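Local coordinates for protein glucosamine-6-phosphate deaminase (Thermotoga maritima, PDB 1J5X) that belongs to the SIS-domain family of alpha/beta proteins and folds into two parallel beta sheets flanked by helices, at residues K15-I20 and E156-K162; F164-L169 and A308-T312; H212-L218 and G261-Q267. All coordinates share one frame; numbering follows the deposited sequence.

Contact 1: residues K15-I20 and E156-K162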
loop_
_atom_site.group_PDB
_atom_site.type_symbol
_atom_site.label_atom_id
_atom_site.label_comp_id
_atom_site.label_asym_id
_atom_site.label_seq_id
_atom_site.Cartn_x
_atom_site.Cartn_y
_atom_site.Cartn_z
ATOM N N LYS A 15 10.208 17.105 3.169
ATOM C CA LYS A 15 9.856 16.642 1.826
ATOM C C LYS A 15 8.797 15.513 1.929
ATOM O O LYS A 15 7.896 15.421 1.081
ATOM C CB LYS A 15 11.088 16.088 1.131
ATOM C CG LYS A 15 10.920 15.503 -0.286
ATOM C CD LYS A 15 10.239 16.372 -1.337
ATOM C CE LYS A 15 11.007 17.598 -1.723
ATOM N NZ LYS A 15 10.709 17.917 -3.173
ATOM N N THR A 16 8.950 14.682 2.960
ATOM C CA THR A 16 8.021 13.572 3.194
ATOM C C THR A 16 6.615 14.141 3.435
ATOM O O THR A 16 5.638 13.725 2.760
ATOM C CB THR A 16 8.542 12.695 4.348
ATOM O OG1 THR A 16 9.833 12.173 3.953
ATOM C CG2 THR A 16 7.594 11.539 4.653
ATOM N N LEU A 17 6.490 15.110 4.350
ATOM C CA LEU A 17 5.176 15.717 4.575
ATOM C C LEU A 17 4.623 16.277 3.254
ATOM O O LEU A 17 3.413 16.143 2.946
ATOM C CB LEU A 17 5.284 16.845 5.614
ATOM C CG LEU A 17 3.902 17.493 5.881
ATOM C CD1 LEU A 17 2.928 16.430 6.362
ATOM C CD2 LEU A 17 4.022 18.575 6.971
ATOM N N LYS A 18 5.479 16.908 2.436
ATOM C CA LYS A 18 5.002 17.444 1.160
ATOM C C LYS A 18 4.421 16.350 0.251
ATOM O O LYS A 18 3.345 16.499 -0.355
ATOM C CB LYS A 18 6.119 18.159 0.401
ATOM C CG LYS A 18 5.709 18.701 -0.981
ATOM C CD LYS A 18 6.024 17.781 -2.134
ATOM C CE LYS A 18 5.677 18.438 -3.476
ATOM N NZ LYS A 18 5.784 17.520 -4.630
ATOM N N GLU A 19 5.164 15.260 0.135
ATOM C CA GLU A 19 4.701 14.173 -0.702
ATOM C C GLU A 19 3.456 13.469 -0.079
ATOM O O GLU A 19 2.596 13.020 -0.792
ATOM C CB GLU A 19 5.896 13.242 -0.931
ATOM C CG GLU A 19 6.925 14.050 -1.789
ATOM C CD GLU A 19 8.252 13.356 -2.110
ATOM O OE1 GLU A 19 8.599 12.386 -1.443
ATOM O OE2 GLU A 19 8.928 13.825 -3.026
ATOM N N ILE A 20 3.338 13.374 1.221
ATOM C CA ILE A 20 2.085 12.795 1.794
ATOM C C ILE A 20 0.923 13.741 1.377
ATOM O O ILE A 20 -0.148 13.329 0.858
ATOM C CB ILE A 20 2.162 12.740 3.330
ATOM C CG1 ILE A 20 3.280 11.784 3.738
ATOM C CG2 ILE A 20 0.816 12.324 3.933
ATOM C CD1 ILE A 20 3.374 11.647 5.262
ATOM N N GLU A 156 10.600 11.930 -4.017
ATOM C CA GLU A 156 11.986 12.056 -3.528
ATOM C C GLU A 156 12.356 11.468 -2.204
ATOM O O GLU A 156 13.522 11.101 -1.979
ATOM C CB GLU A 156 12.309 13.544 -3.379
ATOM C CG GLU A 156 12.158 14.321 -4.602
ATOM C CD GLU A 156 13.047 13.796 -5.602
ATOM O OE1 GLU A 156 14.146 13.307 -5.206
ATOM O OE2 GLU A 156 12.676 13.861 -6.781
ATOM N N ALA A 157 11.415 11.449 -1.286
ATOM C CA ALA A 157 11.729 10.994 0.029
ATOM C C ALA A 157 12.108 9.533 0.060
ATOM O O ALA A 157 11.760 8.779 -0.880
ATOM C CB ALA A 157 10.573 11.268 0.935
ATOM N N ILE A 158 12.825 9.154 1.130
ATOM C CA ILE A 158 13.224 7.770 1.357
ATOM C C ILE A 158 11.948 6.922 1.468
ATOM O O ILE A 158 11.834 5.885 0.827
ATOM C CB ILE A 158 14.001 7.578 2.727
ATOM C CG1 ILE A 158 15.320 8.324 2.682
ATOM C CG2 ILE A 158 14.277 6.085 3.018
ATOM C CD1 ILE A 158 15.938 8.320 1.282
ATOM N N VAL A 159 11.015 7.351 2.309
ATOM C CA VAL A 159 9.780 6.589 2.485
ATOM C C VAL A 159 8.779 6.820 1.373
ATOM O O VAL A 159 8.513 7.961 0.955
ATOM C CB VAL A 159 9.150 6.930 3.845
ATOM C CG1 VAL A 159 7.854 6.149 4.066
ATOM C CG2 VAL A 159 10.160 6.606 4.933
HETATM N N MSE A 160 8.244 5.713 0.845
HETATM C CA MSE A 160 7.235 5.815 -0.198
HETATM C C MSE A 160 5.932 6.252 0.426
HETATM O O MSE A 160 5.516 5.724 1.457
HETATM C CB MSE A 160 7.054 4.455 -0.897
HETATM C CG MSE A 160 8.064 4.271 -1.980
HETATM SE SE MSE A 160 7.973 2.437 -2.760
HETATM C CE MSE A 160 6.040 2.482 -3.009
ATOM N N THR A 161 5.264 7.222 -0.224
ATOM C CA THR A 161 4.017 7.724 0.289
ATOM C C THR A 161 3.036 7.748 -0.878
ATOM O O THR A 161 2.346 6.736 -1.149
ATOM C CB THR A 161 4.177 9.191 0.957
ATOM O OG1 THR A 161 4.816 10.101 0.040
ATOM C CG2 THR A 161 5.010 9.084 2.230
ATOM N N LYS A 162 3.003 8.860 -1.582
ATOM C CA LYS A 162 2.078 9.047 -2.708
ATOM C C LYS A 162 2.280 8.070 -3.856
ATOM O O LYS A 162 1.333 7.748 -4.555
ATOM C CB LYS A 162 2.213 10.474 -3.265
ATOM C CG LYS A 162 3.525 10.765 -3.969
ATOM C CD LYS A 162 3.563 12.274 -4.337
ATOM C CE LYS A 162 4.497 12.610 -5.488
ATOM N NZ LYS A 162 4.547 14.086 -5.835
HETATM O O HOH W 1 11.148 9.670 4.042
HETATM O O HOH W 2 7.335 10.284 0.284
#

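Contact 2: residues F164-L169 and A308-T312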
loop_
_atom_site.group_PDB
_atom_site.type_symbol
_atom_site.label_atom_id
_atom_site.label_comp_id
_atom_site.label_asym_id
_atom_site.label_seq_id
_atom_site.Cartn_x
_atom_site.Cartn_y
_atom_site.Cartn_z
ATOM N N PHE A 164 2.798 4.931 -3.695
ATOM C CA PHE A 164 2.067 3.675 -3.441
ATOM C C PHE A 164 0.586 3.901 -3.901
ATOM O O PHE A 164 0.018 3.148 -4.716
ATOM C CB PHE A 164 2.116 3.374 -1.941
ATOM C CG PHE A 164 1.297 2.169 -1.525
ATOM C CD1 PHE A 164 -0.086 2.284 -1.301
ATOM C CD2 PHE A 164 1.911 0.929 -1.361
ATOM C CE1 PHE A 164 -0.830 1.208 -0.921
ATOM C CE2 PHE A 164 1.155 -0.198 -0.978
ATOM C CZ PHE A 164 -0.201 -0.054 -0.755
ATOM N N SER A 165 0.009 4.979 -3.397
ATOM C CA SER A 165 -1.396 5.282 -3.707
ATOM C C SER A 165 -1.609 5.518 -5.168
ATOM O O SER A 165 -2.574 5.021 -5.772
ATOM C CB SER A 165 -1.843 6.528 -2.942
ATOM O OG SER A 165 -1.729 6.316 -1.534
HETATM N N MSE A 166 -0.754 6.338 -5.786
HETATM C CA MSE A 166 -0.948 6.579 -7.191
HETATM C C MSE A 166 -0.720 5.394 -8.115
HETATM O O MSE A 166 -1.429 5.225 -9.111
HETATM C CB MSE A 166 -0.102 7.849 -7.632
HETATM C CG MSE A 166 -0.543 9.024 -6.826
HETATM SE SE MSE A 166 0.772 10.538 -7.273
HETATM C CE MSE A 166 -0.249 11.959 -6.459
ATOM N N ILE A 167 0.249 4.527 -7.813
ATOM C CA ILE A 167 0.457 3.393 -8.697
ATOM C C ILE A 167 -0.741 2.421 -8.422
ATOM O O ILE A 167 -1.296 1.848 -9.360
ATOM C CB ILE A 167 1.805 2.675 -8.395
ATOM C CG1 ILE A 167 2.981 3.597 -8.898
ATOM C CG2 ILE A 167 1.881 1.309 -9.158
ATOM C CD1 ILE A 167 4.320 3.165 -8.351
ATOM N N LEU A 168 -1.123 2.299 -7.170
ATOM C CA LEU A 168 -2.254 1.377 -6.826
ATOM C C LEU A 168 -3.539 1.843 -7.562
ATOM O O LEU A 168 -4.214 1.033 -8.230
ATOM C CB LEU A 168 -2.430 1.332 -5.311
ATOM C CG LEU A 168 -3.557 0.392 -4.829
ATOM C CD1 LEU A 168 -3.355 -1.016 -5.430
ATOM C CD2 LEU A 168 -3.618 0.365 -3.315
ATOM N N LEU A 169 -3.820 3.121 -7.460
ATOM C CA LEU A 169 -4.982 3.677 -8.154
ATOM C C LEU A 169 -4.903 3.351 -9.624
ATOM O O LEU A 169 -5.888 2.902 -10.262
ATOM C CB LEU A 169 -5.002 5.172 -7.982
ATOM C CG LEU A 169 -5.881 5.949 -8.963
ATOM C CD1 LEU A 169 -7.357 5.539 -8.706
ATOM C CD2 LEU A 169 -5.744 7.435 -8.674
ATOM N N ALA A 308 -9.026 1.289 -1.589
ATOM C CA ALA A 308 -7.695 0.840 -1.167
ATOM C C ALA A 308 -6.607 1.852 -1.478
ATOM O O ALA A 308 -5.706 2.017 -0.639
ATOM C CB ALA A 308 -7.335 -0.530 -1.790
ATOM N N PHE A 309 -6.714 2.557 -2.615
ATOM C CA PHE A 309 -5.662 3.502 -2.981
ATOM C C PHE A 309 -5.562 4.757 -2.076
ATOM O O PHE A 309 -4.576 5.524 -2.140
ATOM C CB PHE A 309 -5.771 3.870 -4.444
ATOM C CG PHE A 309 -6.887 4.839 -4.746
ATOM C CD1 PHE A 309 -8.178 4.358 -5.014
ATOM C CD2 PHE A 309 -6.660 6.237 -4.729
ATOM C CE1 PHE A 309 -9.218 5.270 -5.256
ATOM C CE2 PHE A 309 -7.674 7.140 -4.968
ATOM C CZ PHE A 309 -8.976 6.667 -5.235
ATOM N N LEU A 310 -6.571 4.996 -1.245
ATOM C CA LEU A 310 -6.510 6.099 -0.307
ATOM C C LEU A 310 -6.229 5.603 1.121
ATOM O O LEU A 310 -5.896 6.394 2.001
ATOM C CB LEU A 310 -7.855 6.792 -0.223
ATOM C CG LEU A 310 -8.417 7.547 -1.430
ATOM C CD1 LEU A 310 -9.864 8.021 -1.104
ATOM C CD2 LEU A 310 -7.517 8.784 -1.690
ATOM N N ARG A 311 -6.424 4.307 1.385
ATOM C CA ARG A 311 -6.388 3.888 2.773
ATOM C C ARG A 311 -5.090 3.795 3.549
ATOM O O ARG A 311 -5.135 3.456 4.732
ATOM C CB ARG A 311 -7.220 2.613 2.990
ATOM C CG ARG A 311 -8.798 2.906 2.941
ATOM C CD ARG A 311 -9.555 1.585 2.776
ATOM N NE ARG A 311 -11.022 1.724 2.953
ATOM C CZ ARG A 311 -11.647 1.502 4.105
ATOM N NH1 ARG A 311 -10.952 1.135 5.198
ATOM N NH2 ARG A 311 -13.004 1.620 4.161
ATOM N N THR A 312 -3.972 4.034 2.892
ATOM C CA THR A 312 -2.705 4.091 3.675
ATOM C C THR A 312 -2.454 5.550 4.133
ATOM O O THR A 312 -1.569 5.819 4.937
ATOM C CB THR A 312 -1.446 3.575 2.909
ATOM O OG1 THR A 312 -1.145 4.384 1.780
ATOM C CG2 THR A 312 -1.675 2.115 2.459
HETATM O O HOH W 3 -3.347 4.521 0.104
#

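Contact 3: residues H212-L218 and G261-Q267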
loop_
_atom_site.group_PDB
_atom_site.type_symbol
_atom_site.label_atom_id
_atom_site.label_comp_id
_atom_site.label_asym_id
_atom_site.label_seq_id
_atom_site.Cartn_x
_atom_site.Cartn_y
_atom_site.Cartn_z
ATOM N N HIS A 212 1.344 6.163 23.124
ATOM C CA HIS A 212 1.106 4.911 22.352
ATOM C C HIS A 212 2.387 4.536 21.641
ATOM O O HIS A 212 2.905 5.326 20.864
ATOM C CB HIS A 212 0.007 5.138 21.306
ATOM C CG HIS A 212 -1.358 5.288 21.900
ATOM N ND1 HIS A 212 -1.860 6.502 22.319
ATOM C CD2 HIS A 212 -2.319 4.375 22.156
ATOM C CE1 HIS A 212 -3.078 6.327 22.798
ATOM N NE2 HIS A 212 -3.384 5.049 22.708
ATOM N N ASP A 213 2.892 3.342 21.919
ATOM C CA ASP A 213 4.122 2.905 21.287
ATOM C C ASP A 213 4.017 1.525 20.639
ATOM O O ASP A 213 5.037 0.886 20.393
ATOM C CB ASP A 213 5.270 2.875 22.292
ATOM C CG ASP A 213 5.779 4.239 22.610
ATOM O OD1 ASP A 213 6.364 4.913 21.732
ATOM O OD2 ASP A 213 5.573 4.659 23.768
ATOM N N HIS A 214 2.795 1.078 20.392
ATOM C CA HIS A 214 2.549 -0.237 19.756
ATOM C C HIS A 214 1.391 0.011 18.789
ATOM O O HIS A 214 0.246 0.219 19.252
ATOM C CB HIS A 214 2.077 -1.228 20.780
ATOM C CG HIS A 214 1.753 -2.566 20.203
ATOM N ND1 HIS A 214 0.925 -3.456 20.833
ATOM C CD2 HIS A 214 2.137 -3.155 19.048
ATOM C CE1 HIS A 214 0.804 -4.549 20.092
ATOM N NE2 HIS A 214 1.531 -4.389 19.006
ATOM N N PHE A 215 1.699 -0.009 17.492
ATOM C CA PHE A 215 0.658 0.217 16.469
ATOM C C PHE A 215 0.273 -1.112 15.795
ATOM O O PHE A 215 1.163 -1.879 15.372
ATOM C CB PHE A 215 1.175 1.150 15.388
ATOM C CG PHE A 215 1.530 2.543 15.865
ATOM C CD1 PHE A 215 1.135 2.992 17.127
ATOM C CD2 PHE A 215 2.229 3.381 15.045
ATOM C CE1 PHE A 215 1.470 4.298 17.533
ATOM C CE2 PHE A 215 2.570 4.695 15.427
ATOM C CZ PHE A 215 2.189 5.140 16.678
ATOM N N VAL A 216 -1.037 -1.329 15.620
ATOM C CA VAL A 216 -1.560 -2.562 15.012
ATOM C C VAL A 216 -2.481 -2.103 13.875
ATOM O O VAL A 216 -3.309 -1.201 14.099
ATOM C CB VAL A 216 -2.352 -3.339 16.066
ATOM C CG1 VAL A 216 -3.068 -4.556 15.463
ATOM C CG2 VAL A 216 -1.399 -3.776 17.226
ATOM N N PHE A 217 -2.301 -2.660 12.673
ATOM C CA PHE A 217 -3.110 -2.312 11.496
ATOM C C PHE A 217 -3.893 -3.544 11.064
ATOM O O PHE A 217 -3.316 -4.584 10.744
ATOM C CB PHE A 217 -2.153 -1.777 10.439
ATOM C CG PHE A 217 -1.468 -0.511 10.892
ATOM C CD1 PHE A 217 -2.137 0.692 10.764
ATOM C CD2 PHE A 217 -0.188 -0.531 11.483
ATOM C CE1 PHE A 217 -1.568 1.911 11.192
ATOM C CE2 PHE A 217 0.411 0.676 11.936
ATOM C CZ PHE A 217 -0.278 1.896 11.780
ATOM N N LEU A 218 -5.231 -3.441 11.066
ATOM C CA LEU A 218 -6.068 -4.594 10.761
ATOM C C LEU A 218 -6.891 -4.372 9.512
ATOM O O LEU A 218 -7.443 -3.294 9.348
ATOM C CB LEU A 218 -7.023 -4.848 11.943
ATOM C CG LEU A 218 -6.449 -5.107 13.348
ATOM C CD1 LEU A 218 -7.627 -5.548 14.310
ATOM C CD2 LEU A 218 -5.420 -6.294 13.245
ATOM N N GLY A 261 -1.517 1.808 25.508
ATOM C CA GLY A 261 -0.353 2.118 24.713
ATOM C C GLY A 261 -0.487 1.483 23.326
ATOM O O GLY A 261 0.189 1.876 22.397
ATOM N N THR A 262 -1.364 0.500 23.203
ATOM C CA THR A 262 -1.568 -0.118 21.889
ATOM C C THR A 262 -2.581 0.735 21.129
ATOM O O THR A 262 -3.620 1.076 21.681
ATOM C CB THR A 262 -2.143 -1.520 22.008
ATOM O OG1 THR A 262 -1.204 -2.357 22.694
ATOM C CG2 THR A 262 -2.421 -2.092 20.613
ATOM N N LEU A 263 -2.264 1.067 19.888
ATOM C CA LEU A 263 -3.142 1.865 19.017
ATOM C C LEU A 263 -3.501 0.964 17.817
ATOM O O LEU A 263 -2.603 0.480 17.136
ATOM C CB LEU A 263 -2.408 3.114 18.502
ATOM C CG LEU A 263 -3.118 4.032 17.470
ATOM C CD1 LEU A 263 -4.413 4.553 18.066
ATOM C CD2 LEU A 263 -2.239 5.177 17.057
ATOM N N VAL A 264 -4.805 0.775 17.565
ATOM C CA VAL A 264 -5.245 -0.084 16.463
ATOM C C VAL A 264 -5.928 0.745 15.370
ATOM O O VAL A 264 -6.793 1.559 15.685
ATOM C CB VAL A 264 -6.258 -1.134 16.986
ATOM C CG1 VAL A 264 -6.706 -2.086 15.821
ATOM C CG2 VAL A 264 -5.653 -1.926 18.144
ATOM N N PHE A 265 -5.550 0.567 14.095
ATOM C CA PHE A 265 -6.235 1.257 12.997
ATOM C C PHE A 265 -6.878 0.101 12.268
ATOM O O PHE A 265 -6.190 -0.809 11.782
ATOM C CB PHE A 265 -5.286 1.939 12.048
ATOM C CG PHE A 265 -5.024 3.383 12.377
ATOM C CD1 PHE A 265 -4.987 3.815 13.710
ATOM C CD2 PHE A 265 -4.718 4.287 11.378
ATOM C CE1 PHE A 265 -4.639 5.173 14.017
ATOM C CE2 PHE A 265 -4.366 5.656 11.699
ATOM C CZ PHE A 265 -4.341 6.050 13.032
HETATM N N MSE A 266 -8.199 0.107 12.242
HETATM C CA MSE A 266 -8.960 -0.952 11.658
HETATM C C MSE A 266 -9.612 -0.474 10.353
HETATM O O MSE A 266 -10.354 0.528 10.348
HETATM C CB MSE A 266 -10.039 -1.382 12.659
HETATM C CG MSE A 266 -10.858 -2.576 12.168
HETATM SE SE MSE A 266 -12.190 -3.138 13.518
HETATM C CE MSE A 266 -11.302 -2.540 15.102
ATOM N N GLN A 267 -9.345 -1.193 9.260
ATOM C CA GLN A 267 -9.927 -0.846 7.935
ATOM C C GLN A 267 -11.283 -1.521 7.820
ATOM O O GLN A 267 -11.373 -2.756 7.677
ATOM C CB GLN A 267 -9.062 -1.375 6.827
ATOM C CG GLN A 267 -7.604 -0.847 6.855
ATOM C CD GLN A 267 -7.457 0.644 6.561
ATOM O OE1 GLN A 267 -8.287 1.253 5.877
ATOM N NE2 GLN A 267 -6.353 1.246 7.052
#

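Contact 1: residues K15-I20 and E156-K162
E19, on helix 15-25, grips the loop 156-162 with both oxygens of its carboxylate. Its OE2 accepts the backbone N of E156 at 2.7 Å, and OE1 accepts the N of A157 at 3.0 Å; both donors come in on the syn side, nearly straight. A glutamate suits the place because its two oxygens span two successive N-H groups. CG stands opposite the carbonyl carbon (chi1 -67°) and the chain beyond is extended, which carries the carboxylate out to the loop. A water bonded to E19 OE1, V159 O and T161 OG1 also ties these groups together.

This part is closely packed: the small CB of A157 sits 3.2 Å from T16 OG1, which bonds D331 and a water that also takes V159 N, and I20 CG1 meets T161 CG2 at 3.5 Å. K18 and K162 are brought together by their salt bridges to D22. The outer side is looser: the bent chain of exposed K15 slants across E156, K15 CG lying 3.9 Å from E156 CB.

A helix glutamate bonding two consecutive backbone N-H groups thus joins the N-terminal helix 15-25 to the loop between strand 147-150 and helix 162-179 of the SIS domain.

Contact 2: residues F164-L169 and A308-T312
Helix 162-179 of the SIS domain meets the segment leading into helix 313-326 here, with F309 laid against L168 and L169. The backbones come close, S165 CA to F309 CA being 4.7 Å, which the small serine side chain permits.

L169 packs on the ring of F309. Its CD1 stands above the centre of the F309 ring, 3.8 Å from the centroid and only 4° off the normal, a CH-pi contact. L169 and F309 run side by side, so that L169 CB also reaches F309 CG at 3.8 Å. The opposite face of the ring is covered toward its rim by CG of the adjoining L310, and the flat phenylalanine is thereby held between two leucines. The chi1 of F309, 76°, puts CG between its own N and carbonyl carbon and stands the ring up beside the helix. F186 and L189 of helix 184-205 add to this apolar surround. L168 CD2 meets A308 CB at 4.1 Å, the short alanine side chain letting the leucine come up to the backbone of the segment.

The polar element is a water. It donates to S165 OG at 2.9 Å, accepts from T312 N at 2.9 Å and lies 2.8 Å from T312 OG1. The two hydroxyls have further partners, Q23 for S165 and Q316 for T312, so these buried oxygens are satisfied. Threonine serves two roles, since its methyl CG2 touches F164 CE1 at 3.6 Å while its hydroxyl stays in the polar network.

Apolar packing round one water-bridged polar patch thus joins a helix that follows the five-stranded sheet to a segment that follows the four-stranded one, the buried interface between the two halves of a double-sheet alpha/beta fold.

Contact 3: residues H212-L218 and G261-Q267
H214 to L218 and T262 to Q267 run side by side as the two inner strands of the four-stranded parallel sheet. Their main chains exchange five good bonds in the alternating parallel pattern: H214 O takes L263 N at 2.7 Å, V216 uses its N toward L263 O (2.8 Å) and its O toward F265 N (2.9 Å), and L218 likewise binds F265 O and Q267 N. The residues in between face the other way: F215 and F217 bond strand 241-245, and T262 bonds T289. At the start G261 O accepts only weak bonds from D213 N and H214 N. G261 has phi 113°, where a CB would jam against the preceding carbonyl O.

Polar side chains are also provided for. H214 ND1 and T262 OG1 are hydrogen-bonded at 3.0 Å at the ring edge, near its plane, either possibly the donor; H214 NE2 goes to E243 and OG1 also to K259 O. H212 engages D208 O through ND1 and T289 through NE2. R326 and K322 bind D213, and Q267 OE1 bonds R311 NH1.

F215-L218 and L263-M266 are apolar, the branched V216 and V264 suiting extended strands. F217 turns its edge toward the face of F265, planes at 72°, and L218 CD1 touches V264 CG1 at 3.9 Å. Such chemistry implies polar side chains at the two ends of the pair, each given a partner, and hydrophobic faces between them.

How the contacts relate
Contacts 1 and 2 follow each other along the chain: 156-162 runs up to helix 162-179, whose first turns supply 164-169, and their centres lie 14 Å apart. Q23 connects them, bonding I20 O with its NE2 and S165 OG with its OE1. Contact 3 is nested in the chain loop that contact 2 closes. Although their centres are 20 Å apart, the two touch where R311 NH1 probably donates to Q267 OE1 at 2.8 Å, linking the segment before helix 313-326 to the end of strand 262-267. Contacts 1 and 3 remain separate, with nearest atoms about 11 Å apart. Contact 2, nearest the chain's centre, therefore relates to both others.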